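Local coordinates for crystal protein (PDB 2ZTB) that recognizes cancer cells as the parasporin-2 toxin of Bacillus thuringiensis and probably acts by forming beta-barrel pores in their membranes, at residues Glu6-Asn11 with Gly193-Asn198; Asp36-Ala39 with Tyr45-Ala48. All blocks are in the same frame, centred on the assembly; numbering follows the deposited sequence.

Interaction 1: Glu6-Asn11 with Gly193-Asn198; sequences EYLMFN and GYFGAN
The ring of F195 carries this contact, with F10 meeting it at the edge and L8 approaching it obliquely. CE2 of F10 lies close to the plane of the F195 ring, 4.2 Å from CE2 of F195. At the neighbouring carbon, the tip of the ring, CD2 of L8 stands 4.1 Å from CZ of F195. The leucine reaches it because its CG is anti to the backbone N (chi1 -177°); the two side chains cross at about a right angle, with the CD2 methyl doing the touching. In F195, CG is anti to the carbonyl carbon instead (chi1 -77°), and the ring swings from the strand toward the N-terminal segment. The touching atoms are all carbon, and although they bury only 106 Å² between the two segments, all three residues are buried in the fold. Helix 20-31 adds V23 and F27 to the surroundings of F195, and A215 and V218 from the short helix 215-218 also pack on it. F10 is joined in turn by P20, L40 and the ring of Y45. Backbone pairing of L8 with C61 and of F195 with N213 fixes the two stretches of backbone from which the side chains project. The contact is thus a piece of the hydrophobic core of a parasporin-2-like N-terminal region, where helix 20-31 packs against an antiparallel sheet.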
loop_
_atom_site.group_PDB
_atom_site.type_symbol
_atom_site.label_atom_id
_atom_site.label_comp_id
_atom_site.label_asym_id
_atom_site.label_seq_id
_atom_site.Cartn_x
_atom_site.Cartn_y
_atom_site.Cartn_z
ATOM N N GLU A 6 -10.328 -14.130 -4.703
ATOM C CA GLU A 6 -11.255 -13.761 -5.763
ATOM C C GLU A 6 -10.948 -14.501 -7.054
ATOM O O GLU A 6 -9.915 -15.159 -7.165
ATOM C CB GLU A 6 -11.300 -12.229 -5.961
ATOM C CG GLU A 6 -9.961 -11.527 -6.062
ATOM C CD GLU A 6 -10.102 -10.010 -6.209
ATOM O OE1 GLU A 6 -9.933 -9.507 -7.345
ATOM O OE2 GLU A 6 -10.380 -9.329 -5.194
ATOM N N TYR A 7 -11.867 -14.402 -8.010
ATOM C CA TYR A 7 -11.716 -15.019 -9.299
ATOM C C TYR A 7 -10.486 -14.497 -10.032
ATOM O O TYR A 7 -10.114 -13.315 -9.921
ATOM C CB TYR A 7 -12.962 -14.799 -10.155
ATOM C CG TYR A 7 -14.180 -15.609 -9.743
ATOM C CD1 TYR A 7 -14.053 -16.870 -9.146
ATOM C CD2 TYR A 7 -15.464 -15.121 -9.974
ATOM C CE1 TYR A 7 -15.180 -17.616 -8.775
ATOM C CE2 TYR A 7 -16.595 -15.856 -9.613
ATOM C CZ TYR A 7 -16.452 -17.104 -9.015
ATOM O OH TYR A 7 -17.591 -17.818 -8.652
ATOM N N LEU A 8 -9.843 -15.398 -10.768
ATOM C CA LEU A 8 -8.800 -15.017 -11.697
ATOM C C LEU A 8 -9.510 -14.624 -12.995
ATOM O O LEU A 8 -10.503 -15.258 -13.391
ATOM C CB LEU A 8 -7.820 -16.172 -11.898
ATOM C CG LEU A 8 -6.606 -15.928 -12.811
ATOM C CD1 LEU A 8 -5.595 -14.977 -12.167
ATOM C CD2 LEU A 8 -5.948 -17.275 -13.198
ATOM N N MET A 9 -9.038 -13.556 -13.627
ATOM C CA MET A 9 -9.638 -13.072 -14.864
ATOM C C MET A 9 -8.677 -13.279 -16.044
ATOM O O MET A 9 -7.472 -13.396 -15.839
ATOM C CB MET A 9 -10.007 -11.590 -14.723
ATOM C CG MET A 9 -10.861 -11.244 -13.473
ATOM S SD MET A 9 -12.538 -11.915 -13.588
ATOM C CE MET A 9 -13.275 -10.874 -14.863
ATOM N N PHE A 10 -9.208 -13.327 -17.265
ATOM C CA PHE A 10 -8.374 -13.472 -18.467
ATOM C C PHE A 10 -7.390 -12.316 -18.677
ATOM O O PHE A 10 -6.301 -12.530 -19.232
ATOM C CB PHE A 10 -9.211 -13.695 -19.733
ATOM C CG PHE A 10 -9.549 -15.155 -20.001
ATOM C CD1 PHE A 10 -10.863 -15.598 -19.966
ATOM C CD2 PHE A 10 -8.550 -16.077 -20.295
ATOM C CE1 PHE A 10 -11.181 -16.927 -20.210
ATOM C CE2 PHE A 10 -8.859 -17.413 -20.540
ATOM C CZ PHE A 10 -10.175 -17.840 -20.497
ATOM N N ASN A 11 -7.771 -11.104 -18.251
ATOM C CA ASN A 11 -6.926 -9.926 -18.434
ATOM C C ASN A 11 -5.802 -9.822 -17.407
ATOM O O ASN A 11 -5.032 -8.866 -17.406
ATOM C CB ASN A 11 -7.754 -8.624 -18.565
ATOM C CG ASN A 11 -8.425 -8.159 -17.244
ATOM O OD1 ASN A 11 -8.936 -7.041 -17.192
ATOM N ND2 ASN A 11 -8.425 -8.987 -16.206
ATOM N N GLY A 193 -7.130 -23.739 -8.618
ATOM C CA GLY A 193 -8.367 -24.004 -9.356
ATOM C C GLY A 193 -8.118 -24.433 -10.790
ATOM O O GLY A 193 -7.048 -24.941 -11.106
ATOM N N TYR A 194 -9.093 -24.203 -11.668
ATOM C CA TYR A 194 -9.114 -24.874 -12.972
ATOM C C TYR A 194 -9.384 -23.961 -14.156
ATOM O O TYR A 194 -9.990 -22.891 -14.007
ATOM C CB TYR A 194 -10.147 -26.021 -12.970
ATOM C CG TYR A 194 -9.953 -27.015 -11.844
ATOM C CD1 TYR A 194 -10.450 -26.747 -10.562
ATOM C CD2 TYR A 194 -9.279 -28.222 -12.053
ATOM C CE1 TYR A 194 -10.265 -27.629 -9.514
ATOM C CE2 TYR A 194 -9.099 -29.138 -11.002
ATOM C CZ TYR A 194 -9.590 -28.818 -9.735
ATOM O OH TYR A 194 -9.434 -29.689 -8.680
ATOM N N PHE A 195 -8.903 -24.403 -15.322
ATOM C CA PHE A 195 -9.322 -23.895 -16.624
ATOM C C PHE A 195 -10.085 -24.991 -17.379
ATOM O O PHE A 195 -9.889 -26.193 -17.129
ATOM C CB PHE A 195 -8.117 -23.498 -17.454
ATOM C CG PHE A 195 -7.500 -22.176 -17.071
ATOM C CD1 PHE A 195 -6.714 -22.060 -15.937
ATOM C CD2 PHE A 195 -7.656 -21.069 -17.891
ATOM C CE1 PHE A 195 -6.132 -20.846 -15.595
ATOM C CE2 PHE A 195 -7.069 -19.858 -17.566
ATOM C CZ PHE A 195 -6.299 -19.745 -16.418
ATOM N N GLY A 196 -10.935 -24.568 -18.316
ATOM C CA GLY A 196 -11.737 -25.483 -19.134
ATOM C C GLY A 196 -11.340 -25.347 -20.592
ATOM O O GLY A 196 -10.794 -24.329 -20.994
ATOM N N ALA A 197 -11.579 -26.386 -21.379
ATOM C CA ALA A 197 -11.372 -26.327 -22.823
ATOM C C ALA A 197 -12.402 -27.182 -23.523
ATOM O O ALA A 197 -12.761 -28.262 -23.036
ATOM C CB ALA A 197 -9.953 -26.776 -23.203
ATOM N N ASN A 198 -12.890 -26.698 -24.662
ATOM C CA ASN A 198 -13.775 -27.511 -25.511
ATOM C C ASN A 198 -13.117 -27.857 -26.830
ATOM O O ASN A 198 -12.545 -26.992 -27.499
ATOM C CB ASN A 198 -15.145 -26.854 -25.728
ATOM C CG ASN A 198 -15.057 -25.497 -26.414
ATOM O OD1 ASN A 198 -14.753 -24.484 -25.781
ATOM N ND2 ASN A 198 -15.336 -25.472 -27.716
#

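Interaction 2: Asp36-Ala39 with Tyr45-Ala48; sequences DGIA and YFNA
I38 and Y45 form an antiparallel hydrogen-bonded pair, gripping each other through two main-chain bonds. I38 N reaches Y45 O at 3.0 Å and runs nearly straight (165°), while Y45 N donates back to I38 O at 2.9 Å. On the same face of the hairpin their side chains run side by side, with CG1 of I38 3.6 Å from CB of Y45. The isoleucine places CG1 between its backbone N and carbonyl carbon (chi1 65°), and CD1 then continues to the edge of the F46 ring, 3.9 Å from CE1 of F46. That ring is covered on one face by Y45, whose CD2 lies over its centre. One step along, G37 and F46 make a non-hydrogen-bonded pair. Packing is close here, CA of G37 lying 3.3 Å from O of Y45. Beyond it the pairing decays: N47 N makes a weak bond to D36 O, and N47 centres an inverse gamma turn that directs the chain out of the strand. The D36 carboxylate and N47 amide lie alongside each other with planes 30° apart; a water accepts from ND2 of N47 and donates weakly to OD1 of D36, bridging them. D36 and G37 together face N198 in a classic beta bulge, and the side-chain amide of N198 also donates to the carbonyl of N47. Strand 37-40 is therefore flanked by its hairpin partner 43-46 and by strand 168-199, while helix 20-31 lies over the face bearing I38 and Y45, sending V23 against I38, P20 against the side chains of Y45 and F46, and R24 into a cation-pi contact with F46.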
loop_
_atom_site.group_PDB
_atom_site.type_symbol
_atom_site.label_atom_id
_atom_site.label_comp_id
_atom_site.label_asym_id
_atom_site.label_seq_id
_atom_site.Cartn_x
_atom_site.Cartn_y
_atom_site.Cartn_z
ATOM N N ASP A 36 -11.075 -25.851 -29.521
ATOM C CA ASP A 36 -11.794 -24.783 -30.182
ATOM C C ASP A 36 -11.788 -23.538 -29.307
ATOM O O ASP A 36 -11.631 -22.422 -29.797
ATOM C CB ASP A 36 -13.233 -25.212 -30.437
ATOM C CG ASP A 36 -13.397 -26.038 -31.686
ATOM O OD1 ASP A 36 -12.456 -26.146 -32.501
ATOM O OD2 ASP A 36 -14.498 -26.589 -31.853
ATOM N N GLY A 37 -11.968 -23.732 -28.006
ATOM C CA GLY A 37 -12.015 -22.621 -27.076
ATOM C C GLY A 37 -11.617 -23.026 -25.676
ATOM O O GLY A 37 -11.481 -24.216 -25.385
ATOM N N ILE A 38 -11.457 -22.024 -24.812
ATOM C CA ILE A 38 -11.036 -22.223 -23.421
ATOM C C ILE A 38 -11.958 -21.407 -22.516
ATOM O O ILE A 38 -12.727 -20.597 -23.004
ATOM C CB ILE A 38 -9.529 -21.862 -23.186
ATOM C CG1 ILE A 38 -9.259 -20.360 -23.416
ATOM C CG2 ILE A 38 -8.593 -22.814 -24.033
ATOM C CD1 ILE A 38 -7.871 -19.856 -22.976
ATOM N N ALA A 39 -11.885 -21.637 -21.210
ATOM C CA ALA A 39 -12.810 -21.051 -20.267
ATOM C C ALA A 39 -12.176 -20.887 -18.895
ATOM O O ALA A 39 -11.338 -21.683 -18.489
ATOM C CB ALA A 39 -14.074 -21.897 -20.169
ATOM N N TYR A 45 -12.667 -17.906 -24.045
ATOM C CA TYR A 45 -11.797 -17.343 -25.071
ATOM C C TYR A 45 -11.832 -18.239 -26.313
ATOM O O TYR A 45 -12.072 -19.448 -26.211
ATOM C CB TYR A 45 -10.368 -17.173 -24.537
ATOM C CG TYR A 45 -9.750 -15.808 -24.813
ATOM C CD1 TYR A 45 -9.853 -14.768 -23.887
ATOM C CD2 TYR A 45 -9.082 -15.557 -26.005
ATOM C CE1 TYR A 45 -9.288 -13.513 -24.142
ATOM C CE2 TYR A 45 -8.522 -14.319 -26.275
ATOM C CZ TYR A 45 -8.622 -13.312 -25.350
ATOM O OH TYR A 45 -8.046 -12.105 -25.641
ATOM N N PHE A 46 -11.611 -17.633 -27.476
ATOM C CA PHE A 46 -11.632 -18.313 -28.775
ATOM C C PHE A 46 -13.014 -18.909 -29.085
ATOM O O PHE A 46 -14.022 -18.380 -28.621
ATOM C CB PHE A 46 -10.491 -19.352 -28.901
ATOM C CG PHE A 46 -9.152 -18.852 -28.413
ATOM C CD1 PHE A 46 -8.615 -19.317 -27.212
ATOM C CD2 PHE A 46 -8.435 -17.902 -29.140
ATOM C CE1 PHE A 46 -7.394 -18.854 -26.746
ATOM C CE2 PHE A 46 -7.201 -17.433 -28.673
ATOM C CZ PHE A 46 -6.683 -17.916 -27.476
ATOM N N ASN A 47 -13.059 -19.994 -29.865
ATOM C CA ASN A 47 -14.323 -20.601 -30.301
ATOM C C ASN A 47 -14.935 -21.499 -29.220
ATOM O O ASN A 47 -14.855 -22.736 -29.293
ATOM C CB ASN A 47 -14.103 -21.371 -31.622
ATOM C CG ASN A 47 -15.387 -21.987 -32.185
ATOM O OD1 ASN A 47 -16.505 -21.532 -31.904
ATOM N ND2 ASN A 47 -15.224 -23.029 -32.995
ATOM N N ALA A 48 -15.564 -20.872 -28.232
ATOM C CA ALA A 48 -15.988 -21.572 -27.021
ATOM C C ALA A 48 -17.490 -21.842 -26.873
ATOM O O ALA A 48 -18.331 -21.151 -27.462
ATOM C CB ALA A 48 -15.467 -20.849 -25.796
HETATM O O HOH W 1 -12.673 -23.630 -33.663
#

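From the N terminus, strand 4-7 runs into the 6-11 segment of interaction 1, whose partner follows only after 181 intervening residues. Within that long loop come helix 20-31 and then the hairpin of interaction 2, which closes a short loop of five residues. The smaller loop is thus wholly contained in the larger, and the two do not cross. They adjoin directly on strand 168-199: N of A39 probably bonds to O of G196, and N of N198 to O of G37. Interaction 1 packs side chains of the N-terminal segment against F195 of this long strand, and interaction 2 completes the hairpin along its edge, with helix 20-31 packing against both.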